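Local coordinates for PUA domain-containing protein (Thermoplasma acidophilum DSM 1728, PDB 1Q7H), which is of unknown function but, as a PUA domain protein, may bind RNA and take part in translation initiation, at residues A12-E17 / V50-D55; Y61-R66 / I117-A122; V73-G78 / S87-P92; I140-F143 / E147-R150. One frame throughout, in Å; residues are numbered along the deposited sequence.

Interaction 1 lies in the five-stranded sheet region near the N terminus, and interaction 3 lies in the PUA sheet. Their centres are about 27 Å apart, on opposite sides of the chain's centre. Interactions 2 and 4 fill the space between and join the two halves. V50 CG2 of interaction 1 touches L62 CD2 of interaction 2 at 3.8 Å. F51 of interaction 1 packs on H142 of interaction 4. Interactions 2 and 4 share neighbouring strands, with V119 O and I141 N 2.9 Å apart. Interaction 3 reaches both through V75 and L89. A bound zinc ion is about 9 Å from the F143 side chain in interaction 4 and about 12 Å from L89.

Interaction 1 of 4, residues A12-E17 / V50-D55; sequences AKRIWE and VFQAGD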
loop_
_atom_site.group_PDB
_atom_site.type_symbol
_atom_site.label_atom_id
_atom_site.label_comp_id
_atom_site.label_asym_id
_atom_site.label_seq_id
_atom_site.Cartn_x
_atom_site.Cartn_y
_atom_site.Cartn_z
ATOM N N ALA A 12 -7.554 13.231 -12.617
ATOM C CA ALA A 12 -7.653 12.877 -11.207
ATOM C C ALA A 12 -8.666 11.759 -11.009
ATOM O O ALA A 12 -8.407 10.790 -10.300
ATOM C CB ALA A 12 -8.062 14.093 -10.386
ATOM N N LYS A 13 -9.818 11.894 -11.654
ATOM C CA LYS A 13 -10.874 10.902 -11.530
ATOM C C LYS A 13 -10.367 9.488 -11.767
ATOM O O LYS A 13 -10.780 8.556 -11.080
ATOM C CB LYS A 13 -12.012 11.221 -12.500
ATOM C CG LYS A 13 -13.246 10.357 -12.317
ATOM C CD LYS A 13 -14.311 10.734 -13.333
ATOM C CE LYS A 13 -15.546 9.853 -13.217
ATOM N NZ LYS A 13 -16.223 10.007 -11.895
ATOM N N ARG A 14 -9.471 9.319 -12.734
ATOM C CA ARG A 14 -8.942 7.993 -13.021
ATOM C C ARG A 14 -8.215 7.430 -11.802
ATOM O O ARG A 14 -8.338 6.248 -11.479
ATOM C CB ARG A 14 -7.973 8.041 -14.205
ATOM C CG ARG A 14 -7.362 6.685 -14.532
ATOM C CD ARG A 14 -6.452 6.750 -15.738
ATOM N NE ARG A 14 -5.206 7.456 -15.462
ATOM C CZ ARG A 14 -4.102 6.871 -15.015
ATOM N NH1 ARG A 14 -4.089 5.560 -14.792
ATOM N NH2 ARG A 14 -3.012 7.595 -14.800
ATOM N N ILE A 15 -7.448 8.280 -11.134
ATOM C CA ILE A 15 -6.710 7.853 -9.960
ATOM C C ILE A 15 -7.665 7.584 -8.799
ATOM O O ILE A 15 -7.464 6.635 -8.046
ATOM C CB ILE A 15 -5.669 8.911 -9.550
ATOM C CG1 ILE A 15 -4.771 9.240 -10.746
ATOM C CG2 ILE A 15 -4.828 8.399 -8.408
ATOM C CD1 ILE A 15 -4.050 8.044 -11.314
ATOM N N TRP A 16 -8.710 8.399 -8.662
ATOM C CA TRP A 16 -9.673 8.188 -7.582
ATOM C C TRP A 16 -10.328 6.824 -7.742
ATOM O O TRP A 16 -10.496 6.078 -6.770
ATOM C CB TRP A 16 -10.786 9.241 -7.590
ATOM C CG TRP A 16 -10.326 10.666 -7.533
ATOM C CD1 TRP A 16 -9.133 11.134 -7.058
ATOM C CD2 TRP A 16 -11.071 11.816 -7.950
ATOM N NE1 TRP A 16 -9.089 12.507 -7.157
ATOM C CE2 TRP A 16 -10.265 12.949 -7.702
ATOM C CE3 TRP A 16 -12.341 11.997 -8.516
ATOM C CZ2 TRP A 16 -10.689 14.244 -7.998
ATOM C CZ3 TRP A 16 -12.762 13.286 -8.812
ATOM C CH2 TRP A 16 -11.938 14.392 -8.552
ATOM N N GLU A 17 -10.706 6.513 -8.977
ATOM C CA GLU A 17 -11.358 5.253 -9.281
ATOM C C GLU A 17 -10.432 4.070 -9.043
ATOM O O GLU A 17 -10.868 3.033 -8.571
ATOM C CB GLU A 17 -11.859 5.248 -10.725
ATOM C CG GLU A 17 -12.813 6.379 -11.051
ATOM C CD GLU A 17 -13.238 6.378 -12.516
ATOM O OE1 GLU A 17 -12.384 6.084 -13.385
ATOM O OE2 GLU A 17 -14.418 6.683 -12.798
ATOM N N VAL A 50 -0.044 8.456 -4.234
ATOM C CA VAL A 50 -0.152 7.292 -5.105
ATOM C C VAL A 50 1.073 7.218 -6.004
ATOM O O VAL A 50 1.447 8.205 -6.630
ATOM C CB VAL A 50 -1.411 7.357 -5.995
ATOM C CG1 VAL A 50 -1.524 6.094 -6.820
ATOM C CG2 VAL A 50 -2.657 7.542 -5.143
ATOM N N PHE A 51 1.702 6.049 -6.059
ATOM C CA PHE A 51 2.874 5.863 -6.899
ATOM C C PHE A 51 2.505 5.031 -8.119
ATOM O O PHE A 51 1.717 4.084 -8.030
ATOM C CB PHE A 51 3.988 5.129 -6.138
ATOM C CG PHE A 51 4.504 5.868 -4.943
ATOM C CD1 PHE A 51 5.226 7.045 -5.094
ATOM C CD2 PHE A 51 4.274 5.382 -3.659
ATOM C CE1 PHE A 51 5.719 7.737 -3.978
ATOM C CE2 PHE A 51 4.762 6.063 -2.540
ATOM C CZ PHE A 51 5.486 7.245 -2.702
ATOM N N GLN A 52 3.071 5.399 -9.256
ATOM C CA GLN A 52 2.864 4.667 -10.492
ATOM C C GLN A 52 4.217 4.004 -10.727
ATOM O O GLN A 52 5.136 4.622 -11.248
ATOM C CB GLN A 52 2.538 5.628 -11.632
ATOM C CG GLN A 52 2.392 4.984 -13.008
ATOM C CD GLN A 52 1.228 4.009 -13.104
ATOM O OE1 GLN A 52 1.353 2.835 -12.759
ATOM N NE2 GLN A 52 0.083 4.498 -13.574
ATOM N N ALA A 53 4.349 2.760 -10.291
ATOM C CA ALA A 53 5.592 2.014 -10.454
ATOM C C ALA A 53 5.182 0.607 -10.850
ATOM O O ALA A 53 5.264 -0.328 -10.051
ATOM C CB ALA A 53 6.364 1.996 -9.144
ATOM N N GLY A 54 4.739 0.465 -12.095
ATOM C CA GLY A 54 4.265 -0.820 -12.569
ATOM C C GLY A 54 2.768 -0.714 -12.385
ATOM O O GLY A 54 2.030 -0.415 -13.328
ATOM N N ASP A 55 2.317 -0.943 -11.157
ATOM C CA ASP A 55 0.904 -0.818 -10.836
ATOM C C ASP A 55 0.774 0.479 -10.047
ATOM O O ASP A 55 1.782 1.071 -9.658
ATOM C CB ASP A 55 0.431 -1.975 -9.948
ATOM C CG ASP A 55 0.554 -3.326 -10.622
ATOM O OD1 ASP A 55 0.019 -3.486 -11.740
ATOM O OD2 ASP A 55 1.179 -4.230 -10.023
#
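The R14 guanidinium has the Q52 side-chain amide at its edge, near its plane. One of its faces carries I15 from the same helix, with I15 CD1 3.7 Å above the plane and offset toward the rim. R14 therefore reaches over its neighbour at the exposed margin of the contact. The W16 ring is directed away from 50-55. On one face it has A12 O, 3.3 Å above the ring plane, and K13 N, 3.9 Å above it and over the ring centre. W16 NE1 donates to E29 O, which ties the helix to the loop behind it.

The buried part of the contact is a methyl pair. I15 CG2 meets V50 CG2 at 4.0 Å, and the two side chains lie alongside each other, pointing opposite ways. With chi1 at -177°, V50 CG1 is anti to the backbone N. This leaves CG2 beside that nitrogen, where it faces the helix. No hydrogen bond joins the two segments, so the fit rests mainly on apolar contact. Both I15 and V50 also touch Y42 and L56 on neighbouring strands. K13 and E17 form a long salt bridge on the exposed side of the helix.

This is a helix laid on an antiparallel sheet. Helix 9-20 covers strand 47-52 in the region assigned to the pre-PUA family DUF1947.

Interaction 2 of 4, residues Y61-R66 / I117-A122; sequences YLLNYR and IAVGMA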
loop_
_atom_site.group_PDB
_atom_site.type_symbol
_atom_site.label_atom_id
_atom_site.label_comp_id
_atom_site.label_asym_id
_atom_site.label_seq_id
_atom_site.Cartn_x
_atom_site.Cartn_y
_atom_site.Cartn_z
ATOM N N TYR A 61 1.359 6.973 3.393
ATOM C CA TYR A 61 0.698 8.185 3.886
ATOM C C TYR A 61 -0.772 8.138 3.500
ATOM O O TYR A 61 -1.637 8.486 4.298
ATOM C CB TYR A 61 1.321 9.457 3.299
ATOM C CG TYR A 61 2.811 9.550 3.493
ATOM C CD1 TYR A 61 3.412 9.087 4.666
ATOM C CD2 TYR A 61 3.626 10.093 2.502
ATOM C CE1 TYR A 61 4.798 9.159 4.842
ATOM C CE2 TYR A 61 5.004 10.172 2.665
ATOM C CZ TYR A 61 5.585 9.705 3.832
ATOM O OH TYR A 61 6.945 9.777 3.977
ATOM N N LEU A 62 -1.056 7.714 2.269
ATOM C CA LEU A 62 -2.442 7.630 1.836
ATOM C C LEU A 62 -3.163 6.551 2.647
ATOM O O LEU A 62 -4.297 6.741 3.066
ATOM C CB LEU A 62 -2.545 7.315 0.341
ATOM C CG LEU A 62 -3.982 7.115 -0.165
ATOM C CD1 LEU A 62 -4.829 8.351 0.172
ATOM C CD2 LEU A 62 -3.980 6.887 -1.664
ATOM N N LEU A 63 -2.503 5.422 2.877
ATOM C CA LEU A 63 -3.127 4.352 3.643
ATOM C C LEU A 63 -3.574 4.840 5.025
ATOM O O LEU A 63 -4.596 4.394 5.557
ATOM C CB LEU A 63 -2.163 3.176 3.801
ATOM C CG LEU A 63 -1.839 2.339 2.559
ATOM C CD1 LEU A 63 -0.934 1.192 2.970
ATOM C CD2 LEU A 63 -3.105 1.791 1.931
ATOM N N ASN A 64 -2.821 5.767 5.598
ATOM C CA ASN A 64 -3.149 6.268 6.922
ATOM C C ASN A 64 -4.076 7.467 6.896
ATOM O O ASN A 64 -4.692 7.793 7.902
ATOM C CB ASN A 64 -1.867 6.579 7.693
ATOM C CG ASN A 64 -1.135 5.315 8.114
ATOM O OD1 ASN A 64 0.021 5.068 7.727
ATOM N ND2 ASN A 64 -1.812 4.498 8.905
ATOM N N TYR A 65 -4.188 8.109 5.736
ATOM C CA TYR A 65 -5.068 9.258 5.574
ATOM C C TYR A 65 -6.480 8.768 5.215
ATOM O O TYR A 65 -7.476 9.293 5.700
ATOM C CB TYR A 65 -4.518 10.169 4.472
ATOM C CG TYR A 65 -5.485 11.221 3.975
ATOM C CD1 TYR A 65 -6.156 12.056 4.869
ATOM C CD2 TYR A 65 -5.704 11.405 2.609
ATOM C CE1 TYR A 65 -7.021 13.050 4.419
ATOM C CE2 TYR A 65 -6.563 12.405 2.146
ATOM C CZ TYR A 65 -7.219 13.222 3.056
ATOM O OH TYR A 65 -8.072 14.213 2.613
ATOM N N ARG A 66 -6.553 7.753 4.361
ATOM C CA ARG A 66 -7.831 7.187 3.928
ATOM C C ARG A 66 -7.680 5.671 3.890
ATOM O O ARG A 66 -7.266 5.111 2.871
ATOM C CB ARG A 66 -8.183 7.714 2.531
ATOM C CG ARG A 66 -8.594 9.170 2.504
ATOM C CD ARG A 66 -9.984 9.331 3.069
ATOM N NE ARG A 66 -10.394 10.724 3.189
ATOM C CZ ARG A 66 -10.293 11.445 4.300
ATOM N NH1 ARG A 66 -9.786 10.910 5.407
ATOM N NH2 ARG A 66 -10.733 12.697 4.310
ATOM N N ILE A 117 1.691 0.305 7.677
ATOM C CA ILE A 117 3.137 0.404 7.563
ATOM C C ILE A 117 3.733 -0.005 6.223
ATOM O O ILE A 117 4.874 0.322 5.942
ATOM C CB ILE A 117 3.799 -0.423 8.667
ATOM C CG1 ILE A 117 3.376 -1.890 8.531
ATOM C CG2 ILE A 117 3.411 0.143 10.040
ATOM C CD1 ILE A 117 3.928 -2.801 9.617
ATOM N N ALA A 118 2.976 -0.713 5.391
ATOM C CA ALA A 118 3.518 -1.112 4.099
ATOM C C ALA A 118 2.462 -1.600 3.130
ATOM O O ALA A 118 1.308 -1.830 3.501
ATOM C CB ALA A 118 4.572 -2.212 4.289
ATOM N N VAL A 119 2.873 -1.723 1.872
ATOM C CA VAL A 119 2.017 -2.253 0.826
ATOM C C VAL A 119 2.734 -3.515 0.375
ATOM O O VAL A 119 3.961 -3.537 0.265
ATOM C CB VAL A 119 1.878 -1.303 -0.376
ATOM C CG1 VAL A 119 0.992 -1.964 -1.463
ATOM C CG2 VAL A 119 1.260 0.003 0.074
ATOM N N GLY A 120 1.979 -4.579 0.148
ATOM C CA GLY A 120 2.601 -5.810 -0.284
ATOM C C GLY A 120 1.831 -6.484 -1.399
ATOM O O GLY A 120 0.784 -6.012 -1.841
HETATM N N MSE A 121 2.375 -7.597 -1.859
HETATM C CA MSE A 121 1.765 -8.381 -2.909
HETATM C C MSE A 121 1.700 -9.772 -2.280
HETATM O O MSE A 121 2.727 -10.338 -1.899
HETATM C CB MSE A 121 2.669 -8.374 -4.140
HETATM C CG MSE A 121 1.930 -8.236 -5.450
HETATM SE SE MSE A 121 0.987 -6.537 -5.657
HETATM C CE MSE A 121 -0.210 -7.072 -7.077
ATOM N N ALA A 122 0.495 -10.302 -2.136
ATOM C CA ALA A 122 0.310 -11.609 -1.523
ATOM C C ALA A 122 1.010 -12.737 -2.272
ATOM O O ALA A 122 0.968 -12.808 -3.498
ATOM C CB ALA A 122 -1.183 -11.915 -1.402
#
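L63 packs against strand 116-122 just where it bulges: I117 and A118 both face V109, a classic beta bulge. L63 carries its side of the contact on one methyl group, which meets both a main-chain oxygen and a side chain. L63 CD1 lies 3.8 Å from A118 O and also 3.8 Å from V119 CG2. The A118 side chain is directed away from the helix, so A118 takes part through its backbone.

L63 has CG anti to its own carbonyl carbon (chi1 -70°), and its side chain runs toward the strand. V119 crosses it obliquely, offering CG2, the branch beside its backbone N. The methyl groups belong to buried residues, and F108 of strand 106-111 also touches L63. V119 is held from its other neighbour in the sheet by backbone bonds to I141 and H142.

At the helix end, R66 is the first residue to leave helical angles. Its NH1 makes a weak hydrogen bond to Y65 O, and its guanidinium has Y65 CE1 3.5 Å above one face. Y65 OH bonds to E29, well away from the strand.

Helix 60-65 falls in the DUF1947 range and strand 116-122 in the PUA range. No hydrogen bond or salt bridge spans the segments, so what joins the two regions here is dispersion and the exclusion of water.

Interaction 3 of 4, residues V73-G78 / S87-P92; sequences VTVDEG and SDLFAP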
loop_
_atom_site.group_PDB
_atom_site.type_symbol
_atom_site.label_atom_id
_atom_site.label_comp_id
_atom_site.label_asym_id
_atom_site.label_seq_id
_atom_site.Cartn_x
_atom_site.Cartn_y
_atom_site.Cartn_z
ATOM N N VAL A 73 -3.963 -6.691 6.145
ATOM C CA VAL A 73 -3.231 -7.730 6.855
ATOM C C VAL A 73 -2.619 -7.099 8.089
ATOM O O VAL A 73 -1.905 -6.102 7.995
ATOM C CB VAL A 73 -2.096 -8.307 5.985
ATOM C CG1 VAL A 73 -1.352 -9.379 6.744
ATOM C CG2 VAL A 73 -2.672 -8.865 4.692
ATOM N N THR A 74 -2.914 -7.670 9.250
ATOM C CA THR A 74 -2.393 -7.154 10.505
ATOM C C THR A 74 -1.258 -8.030 11.014
ATOM O O THR A 74 -1.400 -9.249 11.108
ATOM C CB THR A 74 -3.502 -7.093 11.555
ATOM O OG1 THR A 74 -4.567 -6.297 11.040
ATOM C CG2 THR A 74 -2.987 -6.473 12.868
ATOM N N VAL A 75 -0.133 -7.401 11.338
ATOM C CA VAL A 75 1.032 -8.127 11.825
ATOM C C VAL A 75 1.318 -7.809 13.288
ATOM O O VAL A 75 0.845 -6.797 13.813
ATOM C CB VAL A 75 2.265 -7.813 10.952
ATOM C CG1 VAL A 75 1.944 -8.133 9.481
ATOM C CG2 VAL A 75 2.665 -6.355 11.102
ATOM N N ASP A 76 2.086 -8.672 13.954
ATOM C CA ASP A 76 2.372 -8.450 15.360
ATOM C C ASP A 76 3.547 -7.518 15.591
ATOM O O ASP A 76 4.202 -7.079 14.660
ATOM C CB ASP A 76 2.577 -9.788 16.113
ATOM C CG ASP A 76 3.779 -10.593 15.610
ATOM O OD1 ASP A 76 4.761 -10.005 15.128
ATOM O OD2 ASP A 76 3.745 -11.837 15.721
ATOM N N GLU A 77 3.793 -7.219 16.857
ATOM C CA GLU A 77 4.854 -6.318 17.255
ATOM C C GLU A 77 6.217 -6.723 16.716
ATOM O O GLU A 77 6.981 -5.878 16.261
ATOM C CB GLU A 77 4.909 -6.242 18.781
ATOM C CG GLU A 77 5.701 -5.063 19.300
ATOM C CD GLU A 77 5.805 -5.048 20.815
ATOM O OE1 GLU A 77 6.216 -4.003 21.366
ATOM O OE2 GLU A 77 5.482 -6.080 21.450
ATOM N N GLY A 78 6.517 -8.018 16.764
ATOM C CA GLY A 78 7.800 -8.492 16.287
ATOM C C GLY A 78 8.053 -8.307 14.800
ATOM O O GLY A 78 9.197 -8.089 14.391
ATOM N N SER A 87 11.319 -5.889 4.663
ATOM C CA SER A 87 11.449 -7.336 4.738
ATOM C C SER A 87 10.194 -8.009 4.198
ATOM O O SER A 87 9.110 -7.429 4.259
ATOM C CB SER A 87 11.616 -7.754 6.191
ATOM O OG SER A 87 11.288 -9.111 6.338
ATOM N N ASP A 88 10.335 -9.224 3.670
ATOM C CA ASP A 88 9.173 -9.967 3.197
ATOM C C ASP A 88 8.344 -10.237 4.456
ATOM O O ASP A 88 8.857 -10.171 5.573
ATOM C CB ASP A 88 9.556 -11.328 2.595
ATOM C CG ASP A 88 10.321 -11.217 1.285
ATOM O OD1 ASP A 88 9.959 -10.387 0.419
ATOM O OD2 ASP A 88 11.280 -11.999 1.113
ATOM N N LEU A 89 7.071 -10.562 4.275
ATOM C CA LEU A 89 6.194 -10.840 5.399
ATOM C C LEU A 89 5.960 -12.343 5.514
ATOM O O LEU A 89 5.477 -12.975 4.577
ATOM C CB LEU A 89 4.856 -10.111 5.208
ATOM C CG LEU A 89 3.721 -10.444 6.181
ATOM C CD1 LEU A 89 4.166 -10.175 7.606
ATOM C CD2 LEU A 89 2.483 -9.627 5.820
ATOM N N PHE A 90 6.298 -12.906 6.668
ATOM C CA PHE A 90 6.134 -14.334 6.899
ATOM C C PHE A 90 4.899 -14.626 7.739
ATOM O O PHE A 90 4.577 -13.889 8.665
ATOM C CB PHE A 90 7.410 -14.879 7.534
ATOM C CG PHE A 90 8.604 -14.788 6.618
ATOM C CD1 PHE A 90 8.811 -15.745 5.637
ATOM C CD2 PHE A 90 9.449 -13.686 6.661
ATOM C CE1 PHE A 90 9.842 -15.606 4.701
ATOM C CE2 PHE A 90 10.482 -13.536 5.728
ATOM C CZ PHE A 90 10.673 -14.501 4.747
ATOM N N ALA A 91 4.210 -15.711 7.399
ATOM C CA ALA A 91 2.970 -16.101 8.061
ATOM C C ALA A 91 2.928 -16.082 9.589
ATOM O O ALA A 91 1.924 -15.674 10.170
ATOM C CB ALA A 91 2.527 -17.470 7.549
ATOM N N PRO A 92 4.004 -16.524 10.262
ATOM C CA PRO A 92 4.027 -16.536 11.730
ATOM C C PRO A 92 3.790 -15.169 12.360
ATOM O O PRO A 92 3.364 -15.071 13.514
ATOM C CB PRO A 92 5.426 -17.056 12.051
ATOM C CG PRO A 92 5.766 -17.882 10.870
ATOM C CD PRO A 92 5.269 -17.048 9.724
HETATM O O HOH W 1 1.263 -13.683 15.388
#
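L89, by its side chain, and P92, by its carbonyl oxygen, are the residues of 87-92 that meet 73-78. S87 OG donates to D88 O at 2.8 Å, in the carbonyl plane and on a lone pair. D88 turns to strand 136-142, where OD2 makes a salt bridge with K136 NZ. L89 supplies the apolar core. Its CD1 meets V75 CG1 at 3.6 Å, and its CD2 meets V73 CG1 at 4.0 Å. The fork thus spans two residues on the same side of strand 72-75. V75 sets CG1 anti to its carbonyl carbon (chi1 -56°), which brings that branch to the leucine.

Both segments belong to the PUA domain, whose strands form a pseudobarrel. Strands 72-75 and 89-90 are not neighbours in its mixed sheet; their buried side chains meet instead, consistent with packing inside the pseudobarrel. I83 of helix 80-83 also touches L89.

After F90, the chain enters a 3-10 turn at A91. P92 is reached through its backbone: a water donates to P92 O and to D76 OD2, at 3.1 Å each. The other carboxylate oxygen, D76 OD1, accepts a hydrogen bond from A79 N.

Interaction 4 of 4, residues I140-F143 / E147-R150; sequences IIHF and ELIR
I149 approaches the H142 ring at its edge, with CD1 near the ring plane and CG1 in it. The two side chains cross at about a right angle. L148 meets the same ring obliquely through CD1. These methyl groups also rest near main-chain oxygens of 140-143: I149 CD1 is 4.1 Å from F143 O, and L148 CD1 is 4.3 Å from I141 O. No hydrogen bond links the two segments.

H142 holds its CG anti to the backbone N (chi1 174°), which carries the ring out toward the helix. L148 has its CG anti to the carbonyl carbon and directs its branches back at the strand. Strand 136-142 is an inner strand of the mixed PUA sheet, between 89-90 and 116-122, and is irregular here: I141 and H142 both face V119, a classic beta bulge. Helix 147-151 begins after four intervening residues, so the chain folds back on the end of its own strand.

Outside this shell, F51 makes an edge-to-face contact with the H142 ring, and V60 and I57 also touch it. Y61 of helix 60-65 packs on I149. D146, in the connecting turn, grips both segments: OD2 accepts from F143 N and OD1 from I149 N. R150 folds back over the helix start. E147 N lies 3.3 Å above one face of its guanidinium, and NH1 makes a weak hydrogen bond to G145 O.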
loop_
_atom_site.group_PDB
_atom_site.type_symbol
_atom_site.label_atom_id
_atom_site.label_comp_id
_atom_site.label_asym_id
_atom_site.label_seq_id
_atom_site.Cartn_x
_atom_site.Cartn_y
_atom_site.Cartn_z
ATOM N N ILE A 140 7.011 -7.305 0.287
ATOM C CA ILE A 140 6.678 -5.886 0.475
ATOM C C ILE A 140 7.172 -5.047 -0.703
ATOM O O ILE A 140 8.349 -5.105 -1.061
ATOM C CB ILE A 140 7.279 -5.332 1.796
ATOM C CG1 ILE A 140 6.300 -5.516 2.960
ATOM C CG2 ILE A 140 7.513 -3.834 1.676
ATOM C CD1 ILE A 140 5.395 -6.679 2.857
ATOM N N ILE A 141 6.275 -4.264 -1.297
ATOM C CA ILE A 141 6.639 -3.439 -2.447
ATOM C C ILE A 141 6.746 -1.944 -2.138
ATOM O O ILE A 141 7.217 -1.162 -2.970
ATOM C CB ILE A 141 5.659 -3.641 -3.623
ATOM C CG1 ILE A 141 4.242 -3.248 -3.205
ATOM C CG2 ILE A 141 5.694 -5.096 -4.087
ATOM C CD1 ILE A 141 3.237 -3.355 -4.336
ATOM N N HIS A 142 6.295 -1.543 -0.956
ATOM C CA HIS A 142 6.406 -0.149 -0.545
ATOM C C HIS A 142 6.387 -0.061 0.964
ATOM O O HIS A 142 5.553 -0.681 1.625
ATOM C CB HIS A 142 5.278 0.726 -1.104
ATOM C CG HIS A 142 5.307 2.129 -0.574
ATOM N ND1 HIS A 142 4.209 2.736 -0.001
ATOM C CD2 HIS A 142 6.330 3.006 -0.442
ATOM C CE1 HIS A 142 4.557 3.921 0.469
ATOM N NE2 HIS A 142 5.840 4.109 0.216
ATOM N N PHE A 143 7.309 0.724 1.508
ATOM C CA PHE A 143 7.408 0.893 2.947
ATOM C C PHE A 143 7.997 2.267 3.212
ATOM O O PHE A 143 8.542 2.891 2.306
ATOM C CB PHE A 143 8.279 -0.222 3.544
ATOM C CG PHE A 143 9.652 -0.310 2.943
ATOM C CD1 PHE A 143 10.738 0.306 3.558
ATOM C CD2 PHE A 143 9.857 -0.994 1.752
ATOM C CE1 PHE A 143 12.010 0.240 2.992
ATOM C CE2 PHE A 143 11.134 -1.061 1.177
ATOM C CZ PHE A 143 12.206 -0.441 1.802
ATOM N N GLU A 147 12.670 3.592 -1.756
ATOM C CA GLU A 147 13.073 4.349 -2.937
ATOM C C GLU A 147 11.995 5.275 -3.473
ATOM O O GLU A 147 12.294 6.365 -3.955
ATOM C CB GLU A 147 13.535 3.401 -4.049
ATOM C CG GLU A 147 12.621 2.199 -4.261
ATOM C CD GLU A 147 12.868 1.493 -5.589
ATOM O OE1 GLU A 147 14.045 1.220 -5.914
ATOM O OE2 GLU A 147 11.880 1.206 -6.302
ATOM N N LEU A 148 10.739 4.850 -3.398
ATOM C CA LEU A 148 9.652 5.687 -3.882
ATOM C C LEU A 148 9.559 6.976 -3.070
ATOM O O LEU A 148 9.401 8.061 -3.630
ATOM C CB LEU A 148 8.329 4.916 -3.828
ATOM C CG LEU A 148 8.309 3.705 -4.769
ATOM C CD1 LEU A 148 7.060 2.854 -4.563
ATOM C CD2 LEU A 148 8.385 4.209 -6.195
ATOM N N ILE A 149 9.673 6.861 -1.751
ATOM C CA ILE A 149 9.598 8.030 -0.885
ATOM C C ILE A 149 10.841 8.913 -0.981
ATOM O O ILE A 149 10.739 10.133 -0.881
ATOM C CB ILE A 149 9.337 7.599 0.592
ATOM C CG1 ILE A 149 7.831 7.412 0.794
ATOM C CG2 ILE A 149 9.882 8.641 1.583
ATOM C CD1 ILE A 149 7.468 6.853 2.133
ATOM N N ARG A 150 12.010 8.309 -1.177
ATOM C CA ARG A 150 13.237 9.090 -1.297
ATOM C C ARG A 150 13.228 9.826 -2.633
ATOM O O ARG A 150 13.760 10.928 -2.751
ATOM C CB ARG A 150 14.484 8.198 -1.209
ATOM C CG ARG A 150 14.712 7.539 0.153
ATOM C CD ARG A 150 16.104 6.901 0.243
ATOM N NE ARG A 150 16.351 5.927 -0.825
ATOM C CZ ARG A 150 16.058 4.629 -0.754
ATOM N NH1 ARG A 150 15.505 4.121 0.343
ATOM N NH2 ARG A 150 16.308 3.837 -1.791
#